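Local atomic coordinates of ribosomal RNA small subunit methyltransferase E (Bacillus subtilis, PDB entry 1VHK), a protein that probably methylates the N3 position of a specific uridine in 16S ribosomal RNA, using S-adenosyl-L-methionine as the methyl donor. Residues 8-12 with 13-17; 88-92 with 93-97. One frame throughout, in Å; residues are numbered along the deposited sequence.

Interaction 1 of 2, residues 8-12 with 13-17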
loop_
_atom_site.group_PDB
_atom_site.type_symbol
_atom_site.label_atom_id
_atom_site.label_comp_id
_atom_site.label_asym_id
_atom_site.label_seq_id
_atom_site.Cartn_x
_atom_site.Cartn_y
_atom_site.Cartn_z
ATOM N N ILE A 8 -14.794 5.835 -18.703
ATOM C CA ILE A 8 -15.446 6.269 -19.927
ATOM C C ILE A 8 -14.669 7.348 -20.659
ATOM O O ILE A 8 -14.136 8.289 -20.070
ATOM C CB ILE A 8 -16.840 6.834 -19.526
ATOM C CG1 ILE A 8 -17.573 5.823 -18.650
ATOM C CG2 ILE A 8 -17.650 7.221 -20.727
ATOM C CD1 ILE A 8 -17.699 4.442 -19.221
ATOM N N GLU A 9 -14.641 7.287 -21.993
ATOM C CA GLU A 9 -13.924 8.263 -22.804
ATOM C C GLU A 9 -14.820 9.424 -23.234
ATOM O O GLU A 9 -14.812 9.856 -24.386
ATOM C CB GLU A 9 -13.312 7.594 -24.028
ATOM C CG GLU A 9 -12.591 6.293 -23.780
ATOM C CD GLU A 9 -11.145 6.472 -23.374
ATOM O OE1 GLU A 9 -10.271 5.697 -23.837
ATOM O OE2 GLU A 9 -10.863 7.397 -22.573
ATOM N N LEU A 10 -15.596 9.929 -22.304
ATOM C CA LEU A 10 -16.473 11.067 -22.441
ATOM C C LEU A 10 -16.216 12.004 -21.253
ATOM O O LEU A 10 -15.592 11.536 -20.289
ATOM C CB LEU A 10 -17.923 10.630 -22.468
ATOM C CG LEU A 10 -18.531 10.206 -23.806
ATOM C CD1 LEU A 10 -17.901 10.982 -24.958
ATOM C CD2 LEU A 10 -18.452 8.713 -24.037
ATOM N N THR A 11 -16.566 13.256 -21.362
ATOM C CA THR A 11 -16.345 14.235 -20.275
ATOM C C THR A 11 -17.615 14.299 -19.467
ATOM O O THR A 11 -18.629 13.825 -20.019
ATOM C CB THR A 11 -16.038 15.609 -20.902
ATOM O OG1 THR A 11 -14.779 15.530 -21.593
ATOM C CG2 THR A 11 -15.956 16.690 -19.839
ATOM N N LYS A 12 -17.664 14.835 -18.250
ATOM C CA LYS A 12 -18.984 14.889 -17.607
ATOM C C LYS A 12 -19.977 15.631 -18.506
ATOM O O LYS A 12 -21.057 15.106 -18.798
ATOM C CB LYS A 12 -18.992 15.475 -16.211
ATOM C CG LYS A 12 -20.425 15.592 -15.646
ATOM C CD LYS A 12 -20.397 16.310 -14.309
ATOM C CE LYS A 12 -21.800 16.760 -13.912
ATOM N NZ LYS A 12 -21.760 17.399 -12.570
ATOM N N GLN A 13 -19.615 16.819 -18.992
ATOM C CA GLN A 13 -20.527 17.580 -19.838
ATOM C C GLN A 13 -20.950 16.889 -21.103
ATOM O O GLN A 13 -22.117 17.053 -21.524
ATOM C CB GLN A 13 -20.007 19.006 -20.057
ATOM C CG GLN A 13 -19.960 19.758 -18.705
ATOM C CD GLN A 13 -19.828 21.251 -18.877
ATOM O OE1 GLN A 13 -19.171 21.712 -19.812
ATOM N NE2 GLN A 13 -20.444 22.016 -17.981
ATOM N N GLN A 14 -20.135 16.012 -21.690
ATOM C CA GLN A 14 -20.538 15.239 -22.854
ATOM C C GLN A 14 -21.552 14.163 -22.465
ATOM O O GLN A 14 -22.377 13.786 -23.287
ATOM C CB GLN A 14 -19.368 14.586 -23.577
ATOM C CG GLN A 14 -18.408 15.503 -24.279
ATOM C CD GLN A 14 -17.235 14.817 -24.936
ATOM O OE1 GLN A 14 -16.702 13.805 -24.480
ATOM N NE2 GLN A 14 -16.788 15.377 -26.062
ATOM N N ILE A 15 -21.479 13.622 -21.259
ATOM C CA ILE A 15 -22.436 12.607 -20.817
ATOM C C ILE A 15 -23.760 13.240 -20.421
ATOM O O ILE A 15 -24.814 12.615 -20.506
ATOM C CB ILE A 15 -21.871 11.794 -19.636
ATOM C CG1 ILE A 15 -20.558 11.133 -20.059
ATOM C CG2 ILE A 15 -22.870 10.776 -19.133
ATOM C CD1 ILE A 15 -19.801 10.427 -18.970
ATOM N N GLU A 16 -23.713 14.492 -19.978
ATOM C CA GLU A 16 -24.902 15.241 -19.600
ATOM C C GLU A 16 -25.666 15.657 -20.862
ATOM O O GLU A 16 -26.883 15.783 -20.878
ATOM C CB GLU A 16 -24.515 16.482 -18.792
ATOM C CG GLU A 16 -23.963 16.181 -17.413
ATOM C CD GLU A 16 -24.564 17.063 -16.334
ATOM O OE1 GLU A 16 -25.547 16.626 -15.693
ATOM O OE2 GLU A 16 -24.040 18.180 -16.137
ATOM N N GLU A 17 -24.920 15.809 -21.937
ATOM C CA GLU A 17 -25.394 16.190 -23.246
ATOM C C GLU A 17 -26.738 15.569 -23.595
ATOM O O GLU A 17 -27.686 16.317 -23.879
ATOM C CB GLU A 17 -24.334 15.835 -24.287
ATOM C CG GLU A 17 -24.683 16.036 -25.729
ATOM C CD GLU A 17 -24.265 14.881 -26.624
ATOM O OE1 GLU A 17 -25.159 14.123 -27.061
ATOM O OE2 GLU A 17 -23.054 14.729 -26.908
#

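Interaction 2 of 2, residues 88-92 with 93-97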
loop_
_atom_site.group_PDB
_atom_site.type_symbol
_atom_site.label_atom_id
_atom_site.label_comp_id
_atom_site.label_asym_id
_atom_site.label_seq_id
_atom_site.Cartn_x
_atom_site.Cartn_y
_atom_site.Cartn_z
ATOM N N GLY A 88 14.013 2.535 -9.999
ATOM C CA GLY A 88 15.091 1.868 -10.772
ATOM C C GLY A 88 14.640 0.451 -11.147
ATOM O O GLY A 88 14.309 -0.375 -10.282
ATOM N N LEU A 89 14.606 0.158 -12.452
ATOM C CA LEU A 89 14.123 -1.126 -12.943
ATOM C C LEU A 89 14.439 -2.290 -12.017
ATOM O O LEU A 89 15.602 -2.681 -11.902
ATOM C CB LEU A 89 14.641 -1.410 -14.334
ATOM C CG LEU A 89 13.817 -1.063 -15.559
ATOM C CD1 LEU A 89 12.329 -0.970 -15.278
ATOM C CD2 LEU A 89 14.299 0.222 -16.232
ATOM N N PRO A 90 13.441 -2.849 -11.361
ATOM C CA PRO A 90 13.634 -3.981 -10.453
ATOM C C PRO A 90 13.635 -5.281 -11.253
ATOM O O PRO A 90 13.297 -5.277 -12.440
ATOM C CB PRO A 90 12.413 -3.907 -9.550
ATOM C CG PRO A 90 11.354 -3.238 -10.341
ATOM C CD PRO A 90 12.013 -2.456 -11.438
ATOM N N LYS A 91 13.988 -6.387 -10.623
ATOM C CA LYS A 91 14.015 -7.664 -11.314
ATOM C C LYS A 91 12.661 -8.365 -11.258
ATOM O O LYS A 91 11.652 -7.791 -10.845
ATOM C CB LYS A 91 15.140 -8.534 -10.819
ATOM C CG LYS A 91 15.176 -8.934 -9.377
ATOM C CD LYS A 91 16.186 -10.036 -9.084
ATOM C CE LYS A 91 17.512 -9.813 -9.804
ATOM N NZ LYS A 91 17.993 -8.419 -9.665
ATOM N N GLY A 92 12.631 -9.610 -11.741
ATOM C CA GLY A 92 11.396 -10.389 -11.744
ATOM C C GLY A 92 10.272 -9.517 -12.299
ATOM O O GLY A 92 10.464 -8.810 -13.284
ATOM N N ASP A 93 9.135 -9.553 -11.647
ATOM C CA ASP A 93 7.988 -8.750 -11.998
ATOM C C ASP A 93 7.610 -7.765 -10.889
ATOM O O ASP A 93 6.428 -7.402 -10.775
ATOM C CB ASP A 93 6.771 -9.666 -12.225
ATOM C CG ASP A 93 6.803 -10.311 -13.591
ATOM O OD1 ASP A 93 6.715 -9.579 -14.601
ATOM O OD2 ASP A 93 6.939 -11.558 -13.651
ATOM N N LYS A 94 8.572 -7.196 -10.172
ATOM C CA LYS A 94 8.310 -6.273 -9.084
ATOM C C LYS A 94 7.733 -4.947 -9.529
ATOM O O LYS A 94 7.000 -4.277 -8.782
ATOM C CB LYS A 94 9.588 -6.077 -8.262
ATOM C CG LYS A 94 10.060 -7.331 -7.557
ATOM C CD LYS A 94 11.546 -7.262 -7.258
ATOM C CE LYS A 94 11.991 -8.405 -6.369
ATOM N NZ LYS A 94 13.449 -8.648 -6.446
ATOM N N LEU A 95 7.973 -4.572 -10.787
ATOM C CA LEU A 95 7.431 -3.331 -11.310
ATOM C C LEU A 95 5.917 -3.375 -11.413
ATOM O O LEU A 95 5.261 -2.361 -11.159
ATOM C CB LEU A 95 8.038 -2.917 -12.612
ATOM C CG LEU A 95 8.489 -1.499 -12.831
ATOM C CD1 LEU A 95 8.300 -1.092 -14.293
ATOM C CD2 LEU A 95 7.851 -0.483 -11.910
ATOM N N GLU A 96 5.342 -4.516 -11.755
ATOM C CA GLU A 96 3.891 -4.653 -11.829
ATOM C C GLU A 96 3.275 -4.503 -10.428
ATOM O O GLU A 96 2.226 -3.901 -10.318
ATOM C CB GLU A 96 3.464 -5.995 -12.412
ATOM C CG GLU A 96 3.714 -6.176 -13.891
ATOM C CD GLU A 96 3.214 -7.518 -14.396
ATOM O OE1 GLU A 96 2.515 -8.209 -13.619
ATOM O OE2 GLU A 96 3.489 -7.896 -15.554
ATOM N N TRP A 97 3.937 -5.025 -9.414
ATOM C CA TRP A 97 3.452 -4.915 -8.038
ATOM C C TRP A 97 3.532 -3.461 -7.589
ATOM O O TRP A 97 2.647 -2.915 -6.957
ATOM C CB TRP A 97 4.304 -5.794 -7.115
ATOM C CG TRP A 97 3.547 -6.479 -6.023
ATOM C CD1 TRP A 97 2.716 -7.564 -6.161
ATOM C CD2 TRP A 97 3.534 -6.148 -4.625
ATOM N NE1 TRP A 97 2.179 -7.914 -4.942
ATOM C CE2 TRP A 97 2.676 -7.066 -3.983
ATOM C CE3 TRP A 97 4.161 -5.153 -3.858
ATOM C CZ2 TRP A 97 2.437 -7.032 -2.607
ATOM C CZ3 TRP A 97 3.920 -5.134 -2.506
ATOM C CH2 TRP A 97 3.056 -6.054 -1.889
#

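Interaction 1 of 2, residues 8-12 with 13-17
Two torsions bring the side chains of Q14 and K12 to their partners. In Q14, CG lies anti to its own carbonyl carbon (chi1 -68°) and leads into an extended chain that lays the amide back over the start of the helix, beside L10 and T11. Q14 OE1 accepts a hydrogen bond from T11 N at 3.2 Å, bent to 144° and arriving from a position tilted out of the carbonyl plane. The L10 side chain crosses that of Q14 at about a right angle, while L10 CB rests 3.6 Å from I15 CG1. T11 is the N-cap of helix 12-16, and a bond from its N-H to the side chain of the third helical residue is one half of a capping box; the other half is missing, because the T11 side chain makes no capping bond. The first helical bonds run from I15 N to T11 O at 3.1 Å and from E16 N to K12 O at 3.0 Å. Through I15, which also touches V69, the helix is packed on strand 64-72 of the mixed sheet in the N-terminal, PUA-type part of the fold. K12 has CG anti to the backbone N (chi1 176°), and its extended chain crosses E16, with K12 CE 3.5 Å from E16 OE2; the charged K12 NZ stops 4.3 Å from E16 OE2, beyond a salt bridge. The same lysine makes a cation-pi contact with W72, and an alanine here would probably leave that ring without this cation and remove the lysine charge that lies near the E16 carboxylate. D49 accepts a hydrogen bond from K12 N.

Interaction 2 of 2, residues 88-92 with 93-97
K94 reaches back over P90 and K91, the residue that opens the turn. Its CB lies 3.8 Å from P90 CB, the two side chains sliding past each other in opposite directions. CG and CD then run beside the backbone carbonyl of K91, K94 CD coming to 3.6 Å from K91 O. At the tip, K94 NZ comes 3.4 Å from K91 CG, the two lysine chains lying side by side and pointing the same way. Their charged ends stay apart, 5.6 Å between K91 NZ and K94 NZ, and K94 NZ is taken up by a salt bridge to E208, whose carboxylate also accepts a hydrogen bond from K91 N; this shared acid probably offsets the nearness of two like charges. K91 O also receives K94 N at 3.2 Å in an almost straight bond (177°), closing a beta turn over G92 and D93, with the positive phi of G92 (47°) favouring glycine there. Further round the ring, P90 CD stands 3.9 Å from L95 CG, the two side chains crossing at about a right angle, and L89 CD1 extends this apolar patch to L95 CD1. D93, third residue of the turn, is also the N-cap of helix 94-104, although its carboxylate makes no capping bond. Such a tight, proline- and glycine-containing link from strand 82-88 into helix 94-104 is a beta-alpha connection of the parallel-stranded SPOUT methyltransferase fold.

Both interactions show how a chain passes from a strand through a short loop into the first turn of a helix, yet in different parts of the fold. Interaction 1 belongs to the N-terminal mixed sheet, interaction 2 to the parallel sheet of the methyltransferase domain; their centres lie about 36 Å apart. Each is partly buried, with I8 and I15 buried in the first, P90 and L95 in the second, and more exposed polar residues around them. In interaction 1 a glutamine side chain accepts a bond from the N-cap N-H; in interaction 2 the turn is closed by backbone alone. K12 has a cation-pi partner but stops short of a salt bridge with E16, whereas K94 has one to E208. Only segment 93-97 reaches the second subunit, through W97, which takes no part in the contact itself.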